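Local coordinates for protein BsaWI endonuclease (Geobacillus stearothermophilus, PDB 4ZSF) that is a restriction endonuclease of the PD-(D/E)XK nuclease class, which binds DNA and probably cuts it in a metal-dependent manner, at residues A[70-73]-A[74-78]; A[109-113]-A[114-118]; A[236-239]-A[240-244]. All coordinates share one frame; numbering follows the deposited sequence. Where two conformers were deposited one is given.

Interaction 1 of 3, residues A[70-73]-A[74-78]. With nucleotides of chain B.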
loop_
_atom_site.group_PDB
_atom_site.type_symbol
_atom_site.label_atom_id
_atom_site.label_comp_id
_atom_site.label_asym_id
_atom_site.label_seq_id
_atom_site.Cartn_x
_atom_site.Cartn_y
_atom_site.Cartn_z
ATOM N N PRO A 70 10.388 20.576 11.432
ATOM C CA PRO A 70 10.241 19.123 11.300
ATOM C C PRO A 70 9.195 18.578 12.270
ATOM O O PRO A 70 8.643 17.478 12.051
ATOM C CB PRO A 70 11.642 18.592 11.626
ATOM C CG PRO A 70 12.260 19.731 12.538
ATOM C CD PRO A 70 11.706 20.987 11.964
ATOM N N ASP A 71 8.923 19.329 13.330
ATOM C CA ASP A 71 7.935 18.897 14.310
ATOM C C ASP A 71 6.512 18.989 13.752
ATOM O O ASP A 71 5.688 18.107 14.001
ATOM C CB ASP A 71 8.074 19.721 15.601
ATOM C CG ASP A 71 7.051 19.322 16.650
ATOM O OD1 ASP A 71 7.114 18.166 17.131
ATOM O OD2 ASP A 71 6.174 20.154 16.996
ATOM N N ILE A 72 6.224 20.042 12.992
ATOM C CA ILE A 72 4.911 20.195 12.390
ATOM C C ILE A 72 4.698 18.997 11.440
ATOM O O ILE A 72 3.649 18.306 11.429
ATOM C CB ILE A 72 4.807 21.540 11.616
ATOM C CG1 ILE A 72 4.905 22.746 12.552
ATOM C CG2 ILE A 72 3.525 21.587 10.800
ATOM C CD1 ILE A 72 3.868 22.784 13.646
ATOM N N ILE A 73 5.713 18.752 10.630
ATOM C CA ILE A 73 5.607 17.708 9.628
ATOM C C ILE A 73 5.373 16.349 10.296
ATOM O O ILE A 73 4.488 15.582 9.868
ATOM C CB ILE A 73 6.889 17.693 8.739
ATOM C CG1 ILE A 73 6.830 18.939 7.864
ATOM C CG2 ILE A 73 6.912 16.418 7.851
ATOM C CD1 ILE A 73 8.095 19.227 7.192
ATOM N N GLN A 74 6.155 16.067 11.324
ATOM C CA GLN A 74 6.031 14.790 11.995
ATOM C C GLN A 74 4.606 14.649 12.559
ATOM O O GLN A 74 3.968 13.605 12.392
ATOM C CB GLN A 74 7.090 14.649 13.101
ATOM C CG GLN A 74 7.014 13.339 13.890
ATOM C CD GLN A 74 8.058 13.216 14.977
ATOM O OE1 GLN A 74 8.331 14.167 15.715
ATOM N NE2 GLN A 74 8.640 12.027 15.097
ATOM N N LYS A 75 4.110 15.714 13.183
ATOM C CA LYS A 75 2.789 15.664 13.850
ATOM C C LYS A 75 1.679 15.444 12.829
ATOM O O LYS A 75 0.681 14.720 13.110
ATOM C CB LYS A 75 2.535 16.935 14.626
ATOM C CG LYS A 75 3.402 17.005 15.942
ATOM C CD LYS A 75 3.216 18.347 16.626
ATOM C CE LYS A 75 3.457 18.303 18.140
ATOM N NZ LYS A 75 4.726 17.640 18.553
ATOM N N VAL A 76 1.796 16.100 11.669
ATOM C CA VAL A 76 0.741 15.918 10.671
ATOM C C VAL A 76 0.774 14.496 10.142
ATOM O O VAL A 76 -0.277 13.860 9.984
ATOM C CB VAL A 76 0.872 16.960 9.498
ATOM C CG1 VAL A 76 -0.061 16.592 8.361
ATOM C CG2 VAL A 76 0.543 18.364 10.030
ATOM N N ILE A 77 1.961 13.968 9.897
ATOM C CA ILE A 77 2.043 12.609 9.351
ATOM C C ILE A 77 1.544 11.583 10.358
ATOM O O ILE A 77 0.883 10.598 9.997
ATOM C CB ILE A 77 3.508 12.308 8.943
ATOM C CG1 ILE A 77 3.815 13.133 7.669
ATOM C CG2 ILE A 77 3.665 10.818 8.677
ATOM C CD1 ILE A 77 5.291 13.025 7.160
ATOM N N SER A 78 1.925 11.769 11.599
ATOM C CA SER A 78 1.438 10.894 12.679
ATOM C C SER A 78 -0.135 10.876 12.710
ATOM O O SER A 78 -0.792 9.841 12.766
ATOM C CB SER A 78 1.999 11.386 14.002
ATOM O OG SER A 78 1.283 10.855 15.121
ATOM P P DT B 10 2.922 7.373 15.340
ATOM O OP1 DT B 10 2.424 8.564 16.069
ATOM O OP2 DT B 10 3.897 6.472 15.963
ATOM O "O5'" DT B 10 1.613 6.535 14.960
ATOM C "C5'" DT B 10 0.569 7.150 14.200
ATOM C "C4'" DT B 10 -0.497 6.117 13.860
ATOM O "O4'" DT B 10 0.127 5.063 13.091
ATOM C "C3'" DT B 10 -1.051 5.418 15.109
ATOM O "O3'" DT B 10 -2.462 5.702 15.224
ATOM C "C2'" DT B 10 -0.757 3.904 14.873
ATOM C "C1'" DT B 10 -0.519 3.834 13.388
ATOM N N1 DT B 10 0.435 2.785 12.971
ATOM C C2 DT B 10 0.040 1.879 12.023
ATOM O O2 DT B 10 -1.095 1.846 11.583
ATOM N N3 DT B 10 1.007 1.015 11.601
ATOM C C4 DT B 10 2.307 0.987 12.003
ATOM O O4 DT B 10 3.100 0.157 11.559
ATOM C C5 DT B 10 2.677 1.980 13.029
ATOM C C7 DT B 10 4.078 2.024 13.622
ATOM C C6 DT B 10 1.717 2.820 13.462
ATOM P P DG B 9 7.598 6.160 10.309
ATOM O OP1 DG B 9 8.372 7.308 9.786
ATOM O OP2 DG B 9 8.256 4.984 10.880
ATOM O "O5'" DG B 9 6.488 6.596 11.305
ATOM C "C5'" DG B 9 5.724 7.822 11.082
ATOM C "C4'" DG B 9 4.363 7.727 11.727
ATOM O "O4'" DG B 9 3.514 6.829 10.934
ATOM C "C3'" DG B 9 4.391 7.168 13.150
ATOM O "O3'" DG B 9 3.441 7.880 13.931
ATOM C "C2'" DG B 9 4.056 5.672 12.947
ATOM C "C1'" DG B 9 3.172 5.675 11.698
ATOM N N9 DG B 9 3.397 4.520 10.806
ATOM C C8 DG B 9 4.570 3.826 10.613
ATOM N N7 DG B 9 4.423 2.853 9.741
ATOM C C5 DG B 9 3.082 2.900 9.376
ATOM C C6 DG B 9 2.352 2.119 8.431
ATOM O O6 DG B 9 2.768 1.190 7.778
ATOM N N1 DG B 9 1.001 2.495 8.335
ATOM C C2 DG B 9 0.466 3.547 9.030
ATOM N N2 DG B 9 -0.863 3.784 8.875
ATOM N N3 DG B 9 1.140 4.271 9.885
ATOM C C4 DG B 9 2.447 3.908 10.008
#
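Ile73 and Ile77, one turn apart, lie side by side and point the same way, with Ile73 CG2 3.8 Å from Ile77 CD1; this is the tight, buried face of the first two turns of helix 70-103. Beneath it the backbone is regular: the N-H groups of Gln74, Lys75, Val76 and Ile77 each bond the carbonyl four residues back, Val76 N to Ile72 O at 2.9 Å. The solvent side is held by charge instead. Asp71 swings CG anti to its backbone N (chi1 179°), which brings the carboxylate to Lys75, whose chain bends at its last torsion. Lys75 NZ lies 2.8 Å from Asp71 OD1 on its syn lone pair, a salt bridge, while the bond to Asp71 OD2 is weak at 3.3 Å. An alanine in place of Asp71 would remove this carboxylate and is likely to leave the Lys75 ammonium without its mate and free to swing. Further on, Ser78 OG donates to OP1 of DT10 of chain B at 2.7 Å, tying the helix to the DNA backbone. Ile73 and Ile77 pack against Tyr57 of helix 49-65, whereas Ile72 and Val76 face Ile67 of the second subunit.

Interaction 2 of 3, residues A[109-113]-A[114-118]. With nucleotides of chain B.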
loop_
_atom_site.group_PDB
_atom_site.type_symbol
_atom_site.label_atom_id
_atom_site.label_comp_id
_atom_site.label_asym_id
_atom_site.label_seq_id
_atom_site.Cartn_x
_atom_site.Cartn_y
_atom_site.Cartn_z
ATOM N N ARG A 109 -28.212 -9.958 10.947
ATOM C CA ARG A 109 -27.276 -8.999 11.529
ATOM C C ARG A 109 -25.999 -8.975 10.724
ATOM O O ARG A 109 -25.630 -9.949 10.072
ATOM C CB ARG A 109 -26.948 -9.320 12.996
ATOM C CG ARG A 109 -26.390 -10.707 13.177
ATOM C CD ARG A 109 -25.986 -10.823 14.699
ATOM N NE ARG A 109 -25.582 -12.181 15.045
ATOM C CZ ARG A 109 -25.212 -12.550 16.277
ATOM N NH1 ARG A 109 -25.246 -11.673 17.277
ATOM N NH2 ARG A 109 -24.863 -13.806 16.528
ATOM N N ILE A 110 -25.351 -7.819 10.817
ATOM C CA ILE A 110 -24.080 -7.540 10.228
ATOM C C ILE A 110 -23.003 -7.858 11.248
ATOM O O ILE A 110 -23.104 -7.512 12.451
ATOM C CB ILE A 110 -23.965 -6.040 9.797
ATOM C CG1 ILE A 110 -24.924 -5.779 8.618
ATOM C CG2 ILE A 110 -22.544 -5.680 9.486
ATOM C CD1 ILE A 110 -25.077 -4.266 8.309
ATOM N N LEU A 111 -21.965 -8.498 10.741
ATOM C CA LEU A 111 -20.785 -8.846 11.524
ATOM C C LEU A 111 -19.543 -8.164 10.979
ATOM O O LEU A 111 -19.332 -8.152 9.731
ATOM C CB LEU A 111 -20.526 -10.354 11.455
ATOM C CG LEU A 111 -21.679 -11.281 11.762
ATOM C CD1 LEU A 111 -21.161 -12.694 11.457
ATOM C CD2 LEU A 111 -22.093 -11.107 13.221
ATOM N N LEU A 112 -18.667 -7.696 11.866
ATOM C CA LEU A 112 -17.300 -7.322 11.395
ATOM C C LEU A 112 -16.545 -8.561 10.985
ATOM O O LEU A 112 -16.867 -9.669 11.394
ATOM C CB LEU A 112 -16.490 -6.602 12.486
ATOM C CG LEU A 112 -17.220 -5.388 13.062
ATOM C CD1 LEU A 112 -16.551 -4.965 14.419
ATOM C CD2 LEU A 112 -17.092 -4.217 12.047
ATOM N N GLN A 113 -15.551 -8.410 10.124
ATOM C CA GLN A 113 -14.707 -9.572 9.801
ATOM C C GLN A 113 -14.196 -10.243 11.081
ATOM O O GLN A 113 -14.248 -11.491 11.192
ATOM C CB GLN A 113 -13.544 -9.142 8.903
ATOM C CG GLN A 113 -12.554 -10.243 8.681
ATOM C CD GLN A 113 -11.346 -9.761 7.877
ATOM O OE1 GLN A 113 -11.476 -9.381 6.717
ATOM N NE2 GLN A 113 -10.172 -9.753 8.510
ATOM N N LYS A 114 -13.727 -9.473 12.080
ATOM C CA LYS A 114 -13.228 -10.179 13.273
ATOM C C LYS A 114 -14.375 -10.897 14.048
ATOM O O LYS A 114 -14.127 -11.885 14.727
ATOM C CB LYS A 114 -12.474 -9.227 14.215
ATOM C CG LYS A 114 -13.369 -8.257 14.904
ATOM C CD LYS A 114 -12.648 -7.624 16.084
ATOM C CE LYS A 114 -13.236 -6.266 16.394
ATOM N NZ LYS A 114 -12.759 -5.205 15.433
ATOM N N ASP A 115 -15.602 -10.385 13.969
ATOM C CA ASP A 115 -16.765 -11.081 14.573
ATOM C C ASP A 115 -16.958 -12.452 13.899
ATOM O O ASP A 115 -17.120 -13.487 14.546
ATOM C CB ASP A 115 -18.079 -10.287 14.418
ATOM C CG ASP A 115 -18.075 -8.948 15.108
ATOM O OD1 ASP A 115 -17.411 -8.829 16.183
ATOM O OD2 ASP A 115 -18.784 -8.028 14.608
ATOM N N LEU A 116 -17.014 -12.431 12.573
ATOM C CA LEU A 116 -17.173 -13.684 11.852
ATOM C C LEU A 116 -16.003 -14.631 12.146
ATOM O O LEU A 116 -16.194 -15.820 12.340
ATOM C CB LEU A 116 -17.271 -13.428 10.350
ATOM C CG LEU A 116 -17.496 -14.715 9.548
ATOM C CD1 LEU A 116 -18.747 -15.520 10.075
ATOM C CD2 LEU A 116 -17.652 -14.364 8.022
ATOM N N ASN A 117 -14.786 -14.105 12.215
ATOM C CA ASN A 117 -13.630 -14.987 12.532
ATOM C C ASN A 117 -13.841 -15.734 13.880
ATOM O O ASN A 117 -13.679 -16.949 13.955
ATOM C CB ASN A 117 -12.327 -14.150 12.576
ATOM C CG ASN A 117 -11.091 -14.999 12.853
ATOM O OD1 ASN A 117 -10.779 -15.901 12.105
ATOM N ND2 ASN A 117 -10.408 -14.711 13.940
ATOM N N MET A 118 -14.204 -14.993 14.922
ATOM C CA MET A 118 -14.495 -15.578 16.248
ATOM C C MET A 118 -15.684 -16.572 16.225
ATOM O O MET A 118 -15.664 -17.640 16.854
ATOM C CB MET A 118 -14.773 -14.461 17.271
ATOM P P DA B 13 -8.794 -5.890 17.977
ATOM O OP1 DA B 13 -10.081 -6.262 17.358
ATOM O OP2 DA B 13 -8.742 -5.188 19.290
ATOM O "O5'" DA B 13 -7.943 -7.222 18.100
ATOM C "C5'" DA B 13 -7.426 -7.852 16.945
ATOM C "C4'" DA B 13 -6.239 -8.705 17.339
ATOM O "O4'" DA B 13 -5.029 -7.888 17.316
ATOM C "C3'" DA B 13 -6.313 -9.304 18.767
ATOM O "O3'" DA B 13 -5.805 -10.598 18.772
ATOM C "C2'" DA B 13 -5.381 -8.403 19.563
ATOM C "C1'" DA B 13 -4.321 -8.139 18.503
ATOM N N9 DA B 13 -3.439 -7.039 18.852
ATOM C C8 DA B 13 -3.718 -6.005 19.705
ATOM N N7 DA B 13 -2.696 -5.199 19.908
ATOM C C5 DA B 13 -1.677 -5.790 19.175
ATOM C C6 DA B 13 -0.352 -5.437 18.990
ATOM N N6 DA B 13 0.191 -4.350 19.560
ATOM N N1 DA B 13 0.414 -6.247 18.217
ATOM C C2 DA B 13 -0.158 -7.316 17.633
ATOM N N3 DA B 13 -1.406 -7.749 17.753
ATOM C C4 DA B 13 -2.118 -6.929 18.535
#
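Asp115 reaches back from the first turn of helix 113-121 to the end of strand 108-112, and its CB, CG and OD2 each meet the end of that strand. Its CB lies 3.3 Å from Leu112 O and 3.8 Å from Leu111 CB. CG, anti to the carbonyl carbon, turns the carboxylate toward the backbone of Leu112 and lies 3.5 Å from Leu112 N. At the tip, OD2 accepts the N-H of Leu112 at 2.8 Å, with an N-H...O angle of 153°; the donor stands 36° out of the carboxylate plane, above it. The same oxygen rests 3.4 Å from CB of Leu112 and forms a salt bridge with Lys96 of helix 70-103.

Leu112 is the N-cap residue, and its carbonyl takes the N-H of Leu116 at 3.0 Å, opening the helical bonding pattern. The helix leaves the strand almost perpendicularly, the two axes being 91° apart, and Leu111 and Leu116 close the inner side of this corner: their side chains cross at about a right angle, CD1 to CD1. On the outer side the Lys114 chain runs alongside Leu112, pointing the same way, and its CD comes near OP1 of DA13 of chain B.

The chemistry implies a strand-to-helix junction fixed from the helix side. One carboxylate oxygen serves both a main-chain N-H and the Lys96 ammonium, which would probably favour its ionised form, while the positive charge of Lys114 sits beside the DNA phosphate and is likely to offset part of its charge.

Interaction 3 of 3, residues A[236-239]-A[240-244]. With CA (calcium ion), chain F.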
loop_
_atom_site.group_PDB
_atom_site.type_symbol
_atom_site.label_atom_id
_atom_site.label_comp_id
_atom_site.label_asym_id
_atom_site.label_seq_id
_atom_site.Cartn_x
_atom_site.Cartn_y
_atom_site.Cartn_z
ATOM N N TYR A 236 -27.675 2.230 -5.906
ATOM C CA TYR A 236 -28.826 2.696 -5.139
ATOM C C TYR A 236 -28.516 3.783 -4.106
ATOM O O TYR A 236 -27.459 3.721 -3.485
ATOM C CB TYR A 236 -29.395 1.523 -4.338
ATOM C CG TYR A 236 -29.736 0.318 -5.181
ATOM C CD1 TYR A 236 -30.911 0.287 -5.957
ATOM C CD2 TYR A 236 -28.911 -0.807 -5.167
ATOM C CE1 TYR A 236 -31.239 -0.843 -6.716
ATOM C CE2 TYR A 236 -29.235 -1.943 -5.926
ATOM C CZ TYR A 236 -30.421 -1.949 -6.667
ATOM O OH TYR A 236 -30.708 -3.101 -7.416
ATOM N N PRO A 237 -29.435 4.747 -3.899
ATOM C CA PRO A 237 -29.210 5.779 -2.892
ATOM C C PRO A 237 -29.556 5.291 -1.489
ATOM O O PRO A 237 -30.566 4.563 -1.300
ATOM C CB PRO A 237 -30.139 6.931 -3.311
ATOM C CG PRO A 237 -31.320 6.223 -4.022
ATOM C CD PRO A 237 -30.638 4.974 -4.708
ATOM N N ILE A 238 -28.730 5.698 -0.514
ATOM C CA ILE A 238 -29.058 5.472 0.896
ATOM C C ILE A 238 -28.728 6.704 1.695
ATOM O O ILE A 238 -28.012 7.618 1.224
ATOM C CB ILE A 238 -28.289 4.266 1.518
ATOM C CG1 ILE A 238 -26.786 4.416 1.235
ATOM C CG2 ILE A 238 -28.859 2.881 1.034
ATOM C CD1 ILE A 238 -25.921 3.393 2.085
ATOM N N ASP A 239 -29.297 6.792 2.894
ATOM C CA ASP A 239 -28.870 7.779 3.854
ATOM C C ASP A 239 -28.675 7.009 5.165
ATOM O O ASP A 239 -28.496 5.767 5.140
ATOM C CB ASP A 239 -29.862 8.926 4.014
ATOM C CG ASP A 239 -31.198 8.458 4.561
ATOM O OD1 ASP A 239 -31.358 7.284 4.978
ATOM O OD2 ASP A 239 -32.041 9.337 4.656
ATOM N N ILE A 240 -28.684 7.734 6.269
ATOM C CA ILE A 240 -28.335 7.111 7.561
ATOM C C ILE A 240 -29.244 5.890 7.903
ATOM O O ILE A 240 -28.850 4.967 8.645
ATOM C CB ILE A 240 -28.379 8.208 8.658
ATOM C CG1 ILE A 240 -27.935 7.668 10.004
ATOM C CG2 ILE A 240 -29.775 8.809 8.770
ATOM C CD1 ILE A 240 -27.968 8.802 11.059
ATOM N N ASN A 241 -30.459 5.867 7.356
ATOM C CA ASN A 241 -31.323 4.706 7.604
ATOM C C ASN A 241 -31.055 3.449 6.765
ATOM O O ASN A 241 -31.636 2.394 7.031
ATOM C CB ASN A 241 -32.773 5.166 7.401
ATOM C CG ASN A 241 -33.135 6.214 8.378
ATOM O OD1 ASN A 241 -33.019 5.969 9.576
ATOM N ND2 ASN A 241 -33.503 7.423 7.894
ATOM N N LEU A 242 -30.187 3.536 5.751
ATOM C CA LEU A 242 -29.805 2.364 4.971
ATOM C C LEU A 242 -31.011 1.597 4.369
ATOM O O LEU A 242 -30.998 0.374 4.265
ATOM C CB LEU A 242 -28.942 1.374 5.799
ATOM C CG LEU A 242 -27.732 1.974 6.556
ATOM C CD1 LEU A 242 -27.012 0.844 7.307
ATOM C CD2 LEU A 242 -26.791 2.664 5.585
ATOM N N GLU A 243 -32.053 2.324 3.965
ATOM C CA GLU A 243 -33.298 1.642 3.678
ATOM C C GLU A 243 -33.242 0.617 2.580
ATOM O O GLU A 243 -33.712 -0.515 2.760
ATOM C CB GLU A 243 -34.383 2.665 3.318
ATOM C CG GLU A 243 -34.777 3.609 4.445
ATOM C CD GLU A 243 -36.045 4.423 4.070
ATOM O OE1 GLU A 243 -37.092 3.831 3.644
ATOM O OE2 GLU A 243 -36.031 5.675 4.259
ATOM N N LEU A 244 -32.732 1.006 1.400
ATOM C CA LEU A 244 -32.709 0.037 0.318
ATOM C C LEU A 244 -31.755 -1.115 0.622
ATOM O O LEU A 244 -31.981 -2.246 0.179
ATOM C CB LEU A 244 -32.296 0.680 -1.022
ATOM C CG LEU A 244 -33.450 1.492 -1.677
ATOM C CD1 LEU A 244 -32.895 2.255 -2.939
ATOM C CD2 LEU A 244 -34.641 0.572 -2.155
HETATM CA CA CA F . -34.151 9.389 3.712
HETATM O O HOH W 1 -31.656 5.174 3.280
HETATM O O HOH W 2 -34.578 7.655 5.429
HETATM O O HOH W 3 -34.750 10.809 5.946
#
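Asp239 and Asn241 lie side by side and point the same way, with the carboxylate and amide planes turned 68° apart. Asp239 places CG between its backbone N and carbonyl carbon (chi1 63°), a position from which the two carboxylate oxygens divide their work. OD1 receives the N-H of Asn241 at 2.9 Å, the donor standing 45° out of the carboxylate plane. OD2 binds the calcium ion at 2.3 Å. Two waters also bind the metal, and one of them, 2.5 Å from the calcium, donates to Glu243 OE2 and accepts from Asn241 ND2. Glu243 and Asn241 thus reach the ion in the second shell, through water. Another water accepts the N-H groups of both Asp239 and Glu243, bridging Asp239 to the first residue of helix 243-258.

On the apolar side the orientations differ. Ile238 and Leu242 cross obliquely and meet through CD1 and CD2, 3.7 Å apart. The side chain of Leu244 stands at about a right angle to that of Tyr236, its CD1 3.8 Å from Tyr236 CB, and the same methyl approaches CD of Pro237. Beyond the segments, Tyr236 meets His248 edge-to-face.

The backbone reverses in a type I beta turn from Asp239 to Leu242, closed by Leu242 N to Asp239 O at 2.9 Å, and Leu242 then serves as N-cap of helix 243-258. The whole is a strand-turn-helix connection at an edge of the sheet within this chain, where an Asx turn (Asp239 OD1 to Asn241 N) overlaps the type I turn and Asp239 contributes a carboxylate oxygen to a calcium site.

Overall arrangement
The three contacts come in series along the chain. Interaction 1 lies at the start of the long helix 70-103, which runs on from there to just before strand 108-112 of interaction 2 and so joins the N-terminal helices to the sheet-bearing part; the centres of these two contacts are about 35 Å apart. Interactions 2 and 3 involve the outermost strands, within this chain, of the same six-stranded mixed sheet, 108-112 and 235-238, with centres about 22 Å apart. Interactions 1 and 3 have centres about 38 Å apart. Interactions 1 and 2 both approach phosphates of the bound DNA strand, whereas the nearest atom of interaction 3 is about 17 Å from nucleic acid, so this contact lies away from the DNA in this pre-specific complex.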